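Local coordinates for protein elongation factor G (Thermus thermophilus, PDB 2DY1) that binds GTP with a magnesium ion and probably acts as a GTP-hydrolysing translation elongation factor, as in its family driving translocation on the ribosome, at residues L414-Q417 with E422-L425; F495-R498 with V503-S506; Q595-R600 with L623-A628. All coordinates share one frame; numbering follows the deposited sequence.

Following the chain from the N terminus, the three contacts come strictly in series; none nests in or crosses another. Contact 1 pairs strands 413-416 and 423-427 of domain III across a four-residue turn. Contact 2, in domain IV, also closes a loop of four residues, joining the end of strand 494-497 to the loop before helix 509-520. Contact 3 spans 22 residues, mostly strand, and brings the end of helix 587-596 against the start of helix 625-633. Contacts 1 and 3 share a neighbour: L423 and L425 hydrogen-bond to strand 383-389, which Y626 also touches, so domain III meets the C-terminal domain there. Contact 2 stands apart, its centre about 38 and 47 Å from those of contacts 1 and 3.

Contact 1: residues L414-Q417 with E422-L425; sequences LERQ and ELLL
E415 and L424 form the hydrogen-bonded pair of this antiparallel hairpin, each giving its N-H to the other's carbonyl. The bond from L424 N to E415 O is 2.7 Å and nearly straight (171°); E415 N reaches L424 O at 2.9 Å. Past the strands, Q417 N adds a 2.7 Å bond to E422 O.

Around this ladder the side chains sort by face. On one face L414, L423 and L425 gather: L414 CD1 lies 3.8 Å from L423 CD1 and 4.1 Å from L425 CD1, leucine's branched ends suiting an apolar cluster. R416 shares that face; its CG turns away from its own N (chi1 -176°), and the chain then bends at chi2 and chi3 to lay one guanidinium face over L423 CB, 3.5 Å from R416 NH2. A long, bendable arginine can thus cross L423 and still bond through NH2 to G421 O in the turn. On the face of E415 and L424, L424 CD1 also meets Q417 CG (3.8 Å), just past the strand. Glutamate suits its place by an aliphatic stem beside L424 and a carboxylate whose OE2 reaches W426 NE1.

Strand 413-416 is one of the two outermost strands of the domain III sheet; L423 and L425 bond onward to strand 383-389, which L424 and L425 also touch.

Contact 2: residues F495-R498 with V503-S506; sequences FEWR and VIPS
The indole of W497 meets the loop with the rim of its six-membered ring. At that edge, near the ring plane, stands the carbonyl of I504, its O 3.7 Å from W497 CZ2; P505 O and S506 CA approach the same carbon obliquely, at 3.9 and 4.2 Å. Beside them I504 CG2 lies 3.7 Å from W497 CH2, an apolar contact in which the two side chains run at a slant. The other flat group, the guanidinium of R498, belongs to the strand end: E496 OE1 sits over one face, 3.1 Å from R498 NH2, a pairing by charge alone, while R498 NH1 bonds in its own plane to W497 O, reached from above the carbonyl plane.

In W497, CB already points toward the loop, and CG, anti to the backbone N (chi1 -175°), carries the indole on to it. The broad ring bridges two backbones whose nearest CA atoms, those of W497 and S506, are 8.8 Å apart. Beta-branched I504 offers a methyl directly to the ring. With an alanine here in place of the tryptophan, I504 CG2 would probably lose its aromatic partner and a gap would open between strand end and loop.

The same indole also touches Q509 and I512 of helix 509-520 and V537 of strand 533-541, the parallel neighbour of strand 494-497, so it lies where strand, loop and helix of domain IV converge.

Contact 3: residues Q595-R600 with L623-A628; sequences QARRGR and LEYYKA
R597 carries most of this contact, reaching from just beyond the end of one helix to Y625 and A628 at the start of another. Its chain is extended from CG to NE (chi2 172°, chi3 -170°), long enough to span backbones whose nearest CA atoms, those of R597 and Y625, are 9.7 Å apart. One face of the guanidinium receives the rim of the tyrosine ring: Y625 CD2 lies 3.6 Å from R597 NE, and the two planes stand 80° apart. This is an edge contact, not a cation-pi stack. R597 NH2 comes obliquely within 3.5 Å of A628 CB, where the small methyl lets the guanidinium approach the helix closely.

Polar partners fix that pose. R597 NE forms a salt bridge with D593 OD1, and NH1 is bonded to E621 O. R597 NH1 also gives a weak 3.1 Å bond to a water, which accepts a second bond from E624 N, at the N-cap position of helix 625-633. An arginine suits the site because its several N-H groups can serve these partners while its plane rests against the tyrosine.

Helix 587-596 ends in a Schellman motif with R598, at positive phi, as its C-prime residue. Y625 packs on V590, D593 and L594 of that helix and on L578 and V580 of strand 569-583. Beyond it, L623 and E624 meet V451, and Y626 touches V383 and V385 of strand 383-389 in domain III.

Contact 1: residues L414-Q417 with E422-L425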
loop_
_atom_site.group_PDB
_atom_site.type_symbol
_atom_site.label_atom_id
_atom_site.label_comp_id
_atom_site.label_asym_id
_atom_site.label_seq_id
_atom_site.Cartn_x
_atom_site.Cartn_y
_atom_site.Cartn_z
ATOM N N LEU A 414 -7.535 10.448 -4.531
ATOM C CA LEU A 414 -7.858 11.865 -4.542
ATOM C C LEU A 414 -9.373 11.941 -4.634
ATOM O O LEU A 414 -9.957 11.309 -5.505
ATOM C CB LEU A 414 -7.208 12.495 -5.770
ATOM C CG LEU A 414 -7.268 13.995 -5.985
ATOM C CD1 LEU A 414 -6.529 14.719 -4.857
ATOM C CD2 LEU A 414 -6.647 14.292 -7.337
ATOM N N GLU A 415 -10.001 12.685 -3.728
ATOM C CA GLU A 415 -11.458 12.800 -3.743
ATOM C C GLU A 415 -11.975 14.165 -3.314
ATOM O O GLU A 415 -11.415 14.819 -2.442
ATOM C CB GLU A 415 -12.085 11.755 -2.823
ATOM C CG GLU A 415 -12.016 12.125 -1.346
ATOM C CD GLU A 415 -13.020 11.364 -0.489
ATOM O OE1 GLU A 415 -14.235 11.431 -0.783
ATOM O OE2 GLU A 415 -12.594 10.705 0.486
ATOM N N ARG A 416 -13.076 14.567 -3.931
ATOM C CA ARG A 416 -13.737 15.825 -3.621
ATOM C C ARG A 416 -14.740 15.459 -2.537
ATOM O O ARG A 416 -15.709 14.744 -2.811
ATOM C CB ARG A 416 -14.475 16.311 -4.859
ATOM C CG ARG A 416 -15.129 17.659 -4.736
ATOM C CD ARG A 416 -14.226 18.689 -5.351
ATOM N NE ARG A 416 -13.624 19.528 -4.339
ATOM C CZ ARG A 416 -12.590 20.323 -4.564
ATOM N NH1 ARG A 416 -12.043 20.374 -5.773
ATOM N NH2 ARG A 416 -12.122 21.078 -3.581
ATOM N N GLN A 417 -14.511 15.925 -1.313
ATOM C CA GLN A 417 -15.407 15.602 -0.208
ATOM C C GLN A 417 -16.748 16.303 -0.448
ATOM O O GLN A 417 -16.890 17.494 -0.201
ATOM C CB GLN A 417 -14.798 16.057 1.120
ATOM C CG GLN A 417 -15.057 15.113 2.298
ATOM C CD GLN A 417 -16.536 14.956 2.616
ATOM O OE1 GLN A 417 -17.231 15.933 2.894
ATOM N NE2 GLN A 417 -17.020 13.720 2.582
ATOM N N GLU A 422 -13.991 19.998 0.573
ATOM C CA GLU A 422 -12.538 19.946 0.436
ATOM C C GLU A 422 -12.037 18.914 -0.569
ATOM O O GLU A 422 -12.725 17.939 -0.869
ATOM C CB GLU A 422 -11.894 19.665 1.797
ATOM C CG GLU A 422 -12.187 20.717 2.857
ATOM C CD GLU A 422 -11.354 20.529 4.109
ATOM O OE1 GLU A 422 -11.385 19.431 4.679
ATOM O OE2 GLU A 422 -10.670 21.487 4.524
ATOM N N LEU A 423 -10.835 19.155 -1.095
ATOM C CA LEU A 423 -10.178 18.226 -2.006
ATOM C C LEU A 423 -9.263 17.415 -1.085
ATOM O O LEU A 423 -8.312 17.949 -0.510
ATOM C CB LEU A 423 -9.349 18.978 -3.047
ATOM C CG LEU A 423 -8.532 18.085 -3.981
ATOM C CD1 LEU A 423 -9.474 17.182 -4.782
ATOM C CD2 LEU A 423 -7.689 18.928 -4.896
ATOM N N LEU A 424 -9.539 16.125 -0.945
ATOM C CA LEU A 424 -8.749 15.306 -0.040
ATOM C C LEU A 424 -7.800 14.392 -0.760
ATOM O O LEU A 424 -8.114 13.872 -1.827
ATOM C CB LEU A 424 -9.654 14.444 0.836
ATOM C CG LEU A 424 -10.713 15.140 1.696
ATOM C CD1 LEU A 424 -11.440 14.087 2.505
ATOM C CD2 LEU A 424 -10.049 16.186 2.619
ATOM N N LEU A 425 -6.623 14.224 -0.167
ATOM C CA LEU A 425 -5.618 13.295 -0.676
ATOM C C LEU A 425 -5.480 12.248 0.430
ATOM O O LEU A 425 -5.270 12.578 1.595
ATOM C CB LEU A 425 -4.275 13.975 -0.900
ATOM C CG LEU A 425 -3.197 13.033 -1.490
ATOM C CD1 LEU A 425 -3.585 12.577 -2.892
ATOM C CD2 LEU A 425 -1.870 13.772 -1.538
#

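Contact 2: residues F495-R498 with V503-S506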
loop_
_atom_site.group_PDB
_atom_site.type_symbol
_atom_site.label_atom_id
_atom_site.label_comp_id
_atom_site.label_asym_id
_atom_site.label_seq_id
_atom_site.Cartn_x
_atom_site.Cartn_y
_atom_site.Cartn_z
ATOM N N PHE A 495 -39.730 9.536 4.633
ATOM C CA PHE A 495 -40.661 10.509 4.073
ATOM C C PHE A 495 -42.006 9.804 4.004
ATOM O O PHE A 495 -42.110 8.699 3.462
ATOM C CB PHE A 495 -40.250 10.933 2.663
ATOM C CG PHE A 495 -41.224 11.868 2.011
ATOM C CD1 PHE A 495 -41.185 13.229 2.282
ATOM C CD2 PHE A 495 -42.206 11.378 1.152
ATOM C CE1 PHE A 495 -42.118 14.094 1.702
ATOM C CE2 PHE A 495 -43.139 12.235 0.572
ATOM C CZ PHE A 495 -43.090 13.596 0.851
ATOM N N GLU A 496 -43.032 10.440 4.562
ATOM C CA GLU A 496 -44.377 9.872 4.554
ATOM C C GLU A 496 -45.373 10.776 3.854
ATOM O O GLU A 496 -45.514 11.935 4.219
ATOM C CB GLU A 496 -44.888 9.652 5.988
ATOM C CG GLU A 496 -44.409 8.393 6.668
ATOM C CD GLU A 496 -44.948 8.287 8.086
ATOM O OE1 GLU A 496 -46.063 8.803 8.344
ATOM O OE2 GLU A 496 -44.263 7.681 8.929
ATOM N N TRP A 497 -46.058 10.251 2.849
ATOM C CA TRP A 497 -47.097 11.012 2.172
ATOM C C TRP A 497 -48.389 10.682 2.916
ATOM O O TRP A 497 -48.858 9.536 2.892
ATOM C CB TRP A 497 -47.227 10.555 0.735
ATOM C CG TRP A 497 -48.169 11.333 -0.102
ATOM C CD1 TRP A 497 -49.323 10.877 -0.669
ATOM C CD2 TRP A 497 -47.966 12.655 -0.607
ATOM N NE1 TRP A 497 -49.846 11.825 -1.511
ATOM C CE2 TRP A 497 -49.031 12.929 -1.492
ATOM C CE3 TRP A 497 -46.980 13.633 -0.403
ATOM C CZ2 TRP A 497 -49.139 14.141 -2.183
ATOM C CZ3 TRP A 497 -47.084 14.839 -1.087
ATOM C CH2 TRP A 497 -48.156 15.082 -1.969
ATOM N N ARG A 498 -48.961 11.670 3.592
ATOM C CA ARG A 498 -50.206 11.455 4.322
ATOM C C ARG A 498 -51.268 12.437 3.855
ATOM O O ARG A 498 -52.162 12.810 4.600
ATOM C CB ARG A 498 -49.972 11.595 5.835
ATOM C CG ARG A 498 -49.098 10.484 6.420
ATOM C CD ARG A 498 -49.829 9.137 6.390
ATOM N NE ARG A 498 -49.019 8.063 6.956
ATOM C CZ ARG A 498 -48.105 7.363 6.286
ATOM N NH1 ARG A 498 -47.859 7.605 4.994
ATOM N NH2 ARG A 498 -47.434 6.406 6.913
ATOM N N VAL A 503 -55.953 16.804 -1.800
ATOM C CA VAL A 503 -55.693 18.245 -1.698
ATOM C C VAL A 503 -54.392 18.639 -2.388
ATOM O O VAL A 503 -54.219 19.802 -2.750
ATOM C CB VAL A 503 -55.743 18.762 -0.235
ATOM C CG1 VAL A 503 -57.189 18.604 0.305
ATOM C CG2 VAL A 503 -54.768 18.003 0.655
ATOM N N ILE A 504 -53.467 17.692 -2.519
ATOM C CA ILE A 504 -52.243 17.908 -3.313
ATOM C C ILE A 504 -52.187 16.652 -4.177
ATOM O O ILE A 504 -52.239 15.524 -3.665
ATOM C CB ILE A 504 -50.897 17.971 -2.513
ATOM C CG1 ILE A 504 -50.831 19.206 -1.612
ATOM C CG2 ILE A 504 -49.721 18.053 -3.538
ATOM C CD1 ILE A 504 -49.620 19.226 -0.661
ATOM N N PRO A 505 -52.085 16.815 -5.503
ATOM C CA PRO A 505 -52.028 15.639 -6.373
ATOM C C PRO A 505 -50.754 14.843 -6.138
ATOM O O PRO A 505 -49.707 15.412 -5.800
ATOM C CB PRO A 505 -52.075 16.240 -7.780
ATOM C CG PRO A 505 -52.737 17.558 -7.582
ATOM C CD PRO A 505 -52.146 18.052 -6.297
ATOM N N SER A 506 -50.844 13.533 -6.329
ATOM C CA SER A 506 -49.704 12.649 -6.120
ATOM C C SER A 506 -48.524 12.996 -7.015
ATOM O O SER A 506 -47.383 12.687 -6.687
ATOM C CB SER A 506 -50.114 11.189 -6.358
ATOM O OG SER A 506 -50.563 11.004 -7.689
#

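Contact 3: residues Q595-R600 with L623-A628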
loop_
_atom_site.group_PDB
_atom_site.type_symbol
_atom_site.label_atom_id
_atom_site.label_comp_id
_atom_site.label_asym_id
_atom_site.label_seq_id
_atom_site.Cartn_x
_atom_site.Cartn_y
_atom_site.Cartn_z
ATOM N N GLN A 595 -7.934 9.394 26.860
ATOM C CA GLN A 595 -8.826 10.080 27.787
ATOM C C GLN A 595 -8.895 11.571 27.464
ATOM O O GLN A 595 -9.951 12.194 27.595
ATOM C CB GLN A 595 -8.347 9.870 29.230
ATOM C CG GLN A 595 -8.172 8.397 29.603
ATOM C CD GLN A 595 -7.715 8.187 31.040
ATOM O OE1 GLN A 595 -6.784 8.843 31.513
ATOM N NE2 GLN A 595 -8.361 7.255 31.735
ATOM N N ALA A 596 -7.774 12.143 27.031
ATOM C CA ALA A 596 -7.732 13.561 26.690
ATOM C C ALA A 596 -8.377 13.823 25.327
ATOM O O ALA A 596 -8.661 14.969 24.973
ATOM C CB ALA A 596 -6.289 14.058 26.691
ATOM N N ARG A 597 -8.604 12.758 24.564
ATOM C CA ARG A 597 -9.229 12.884 23.246
ATOM C C ARG A 597 -10.715 12.530 23.341
ATOM O O ARG A 597 -11.365 12.245 22.335
ATOM C CB ARG A 597 -8.531 11.963 22.234
ATOM C CG ARG A 597 -7.101 12.381 21.874
ATOM C CD ARG A 597 -6.400 11.324 21.017
ATOM N NE ARG A 597 -4.969 11.591 20.856
ATOM C CZ ARG A 597 -4.447 12.458 19.989
ATOM N NH1 ARG A 597 -5.229 13.157 19.174
ATOM N NH2 ARG A 597 -3.132 12.638 19.950
ATOM N N ARG A 598 -11.239 12.557 24.564
ATOM C CA ARG A 598 -12.638 12.239 24.827
ATOM C C ARG A 598 -12.951 10.811 24.424
ATOM O O ARG A 598 -14.076 10.501 24.036
ATOM C CB ARG A 598 -13.565 13.194 24.072
ATOM C CG ARG A 598 -13.391 14.656 24.440
ATOM C CD ARG A 598 -14.540 15.494 23.899
ATOM N NE ARG A 598 -14.421 15.764 22.468
ATOM C CZ ARG A 598 -15.419 15.650 21.595
ATOM N NH1 ARG A 598 -16.622 15.258 22.003
ATOM N NH2 ARG A 598 -15.219 15.946 20.314
ATOM N N GLY A 599 -11.954 9.942 24.521
ATOM C CA GLY A 599 -12.160 8.555 24.153
ATOM C C GLY A 599 -12.857 7.730 25.219
ATOM O O GLY A 599 -12.779 8.022 26.414
ATOM N N ARG A 600 -13.550 6.690 24.773
ATOM C CA ARG A 600 -14.254 5.796 25.670
ATOM C C ARG A 600 -13.679 4.408 25.479
ATOM O O ARG A 600 -13.872 3.780 24.433
ATOM C CB ARG A 600 -15.754 5.796 25.359
ATOM C CG ARG A 600 -16.387 4.413 25.363
ATOM C CD ARG A 600 -17.889 4.484 25.508
ATOM N NE ARG A 600 -18.505 3.187 25.255
ATOM C CZ ARG A 600 -19.788 2.915 25.466
ATOM N NH1 ARG A 600 -20.597 3.854 25.940
ATOM N NH2 ARG A 600 -20.266 1.708 25.193
ATOM N N LEU A 623 -7.954 13.144 14.095
ATOM C CA LEU A 623 -7.619 13.309 12.686
ATOM C C LEU A 623 -6.117 13.222 12.436
ATOM O O LEU A 623 -5.680 12.956 11.314
ATOM C CB LEU A 623 -8.179 14.621 12.157
ATOM C CG LEU A 623 -9.678 14.549 11.843
ATOM C CD1 LEU A 623 -10.222 15.938 11.613
ATOM C CD2 LEU A 623 -9.896 13.675 10.617
ATOM N N GLU A 624 -5.322 13.459 13.478
ATOM C CA GLU A 624 -3.877 13.350 13.337
ATOM C C GLU A 624 -3.321 12.357 14.331
ATOM O O GLU A 624 -2.168 12.463 14.742
ATOM C CB GLU A 624 -3.187 14.704 13.520
ATOM C CG GLU A 624 -3.507 15.673 12.410
ATOM C CD GLU A 624 -2.486 16.768 12.276
ATOM O OE1 GLU A 624 -2.253 17.496 13.262
ATOM O OE2 GLU A 624 -1.918 16.904 11.175
ATOM N N TYR A 625 -4.135 11.377 14.710
ATOM C CA TYR A 625 -3.679 10.372 15.650
ATOM C C TYR A 625 -2.460 9.669 15.038
ATOM O O TYR A 625 -1.534 9.288 15.751
ATOM C CB TYR A 625 -4.802 9.365 15.937
ATOM C CG TYR A 625 -4.550 8.487 17.147
ATOM C CD1 TYR A 625 -4.510 7.099 17.029
ATOM C CD2 TYR A 625 -4.344 9.049 18.412
ATOM C CE1 TYR A 625 -4.267 6.283 18.146
ATOM C CE2 TYR A 625 -4.099 8.244 19.530
ATOM C CZ TYR A 625 -4.063 6.868 19.388
ATOM O OH TYR A 625 -3.818 6.074 20.485
ATOM N N TYR A 626 -2.446 9.533 13.710
ATOM C CA TYR A 626 -1.334 8.872 13.034
ATOM C C TYR A 626 0.005 9.557 13.316
ATOM O O TYR A 626 1.044 8.907 13.282
ATOM C CB TYR A 626 -1.579 8.785 11.510
ATOM C CG TYR A 626 -1.475 10.090 10.743
ATOM C CD1 TYR A 626 -2.518 11.017 10.751
ATOM C CD2 TYR A 626 -0.340 10.379 9.976
ATOM C CE1 TYR A 626 -2.440 12.188 10.016
ATOM C CE2 TYR A 626 -0.251 11.557 9.236
ATOM C CZ TYR A 626 -1.306 12.453 9.258
ATOM O OH TYR A 626 -1.224 13.599 8.503
ATOM N N LYS A 627 -0.019 10.856 13.609
ATOM C CA LYS A 627 1.219 11.589 13.893
ATOM C C LYS A 627 1.680 11.420 15.334
ATOM O O LYS A 627 2.875 11.450 15.615
ATOM C CB LYS A 627 1.050 13.088 13.610
ATOM C CG LYS A 627 0.948 13.460 12.136
ATOM C CD LYS A 627 0.984 14.976 11.946
ATOM C CE LYS A 627 0.906 15.345 10.479
ATOM N NZ LYS A 627 0.834 16.829 10.270
ATOM N N ALA A 628 0.730 11.224 16.239
ATOM C CA ALA A 628 1.037 11.097 17.658
ATOM C C ALA A 628 1.305 9.684 18.158
ATOM O O ALA A 628 2.032 9.499 19.138
ATOM C CB ALA A 628 -0.094 11.722 18.476
HETATM O O HOH W 1 -5.679 14.211 16.316
#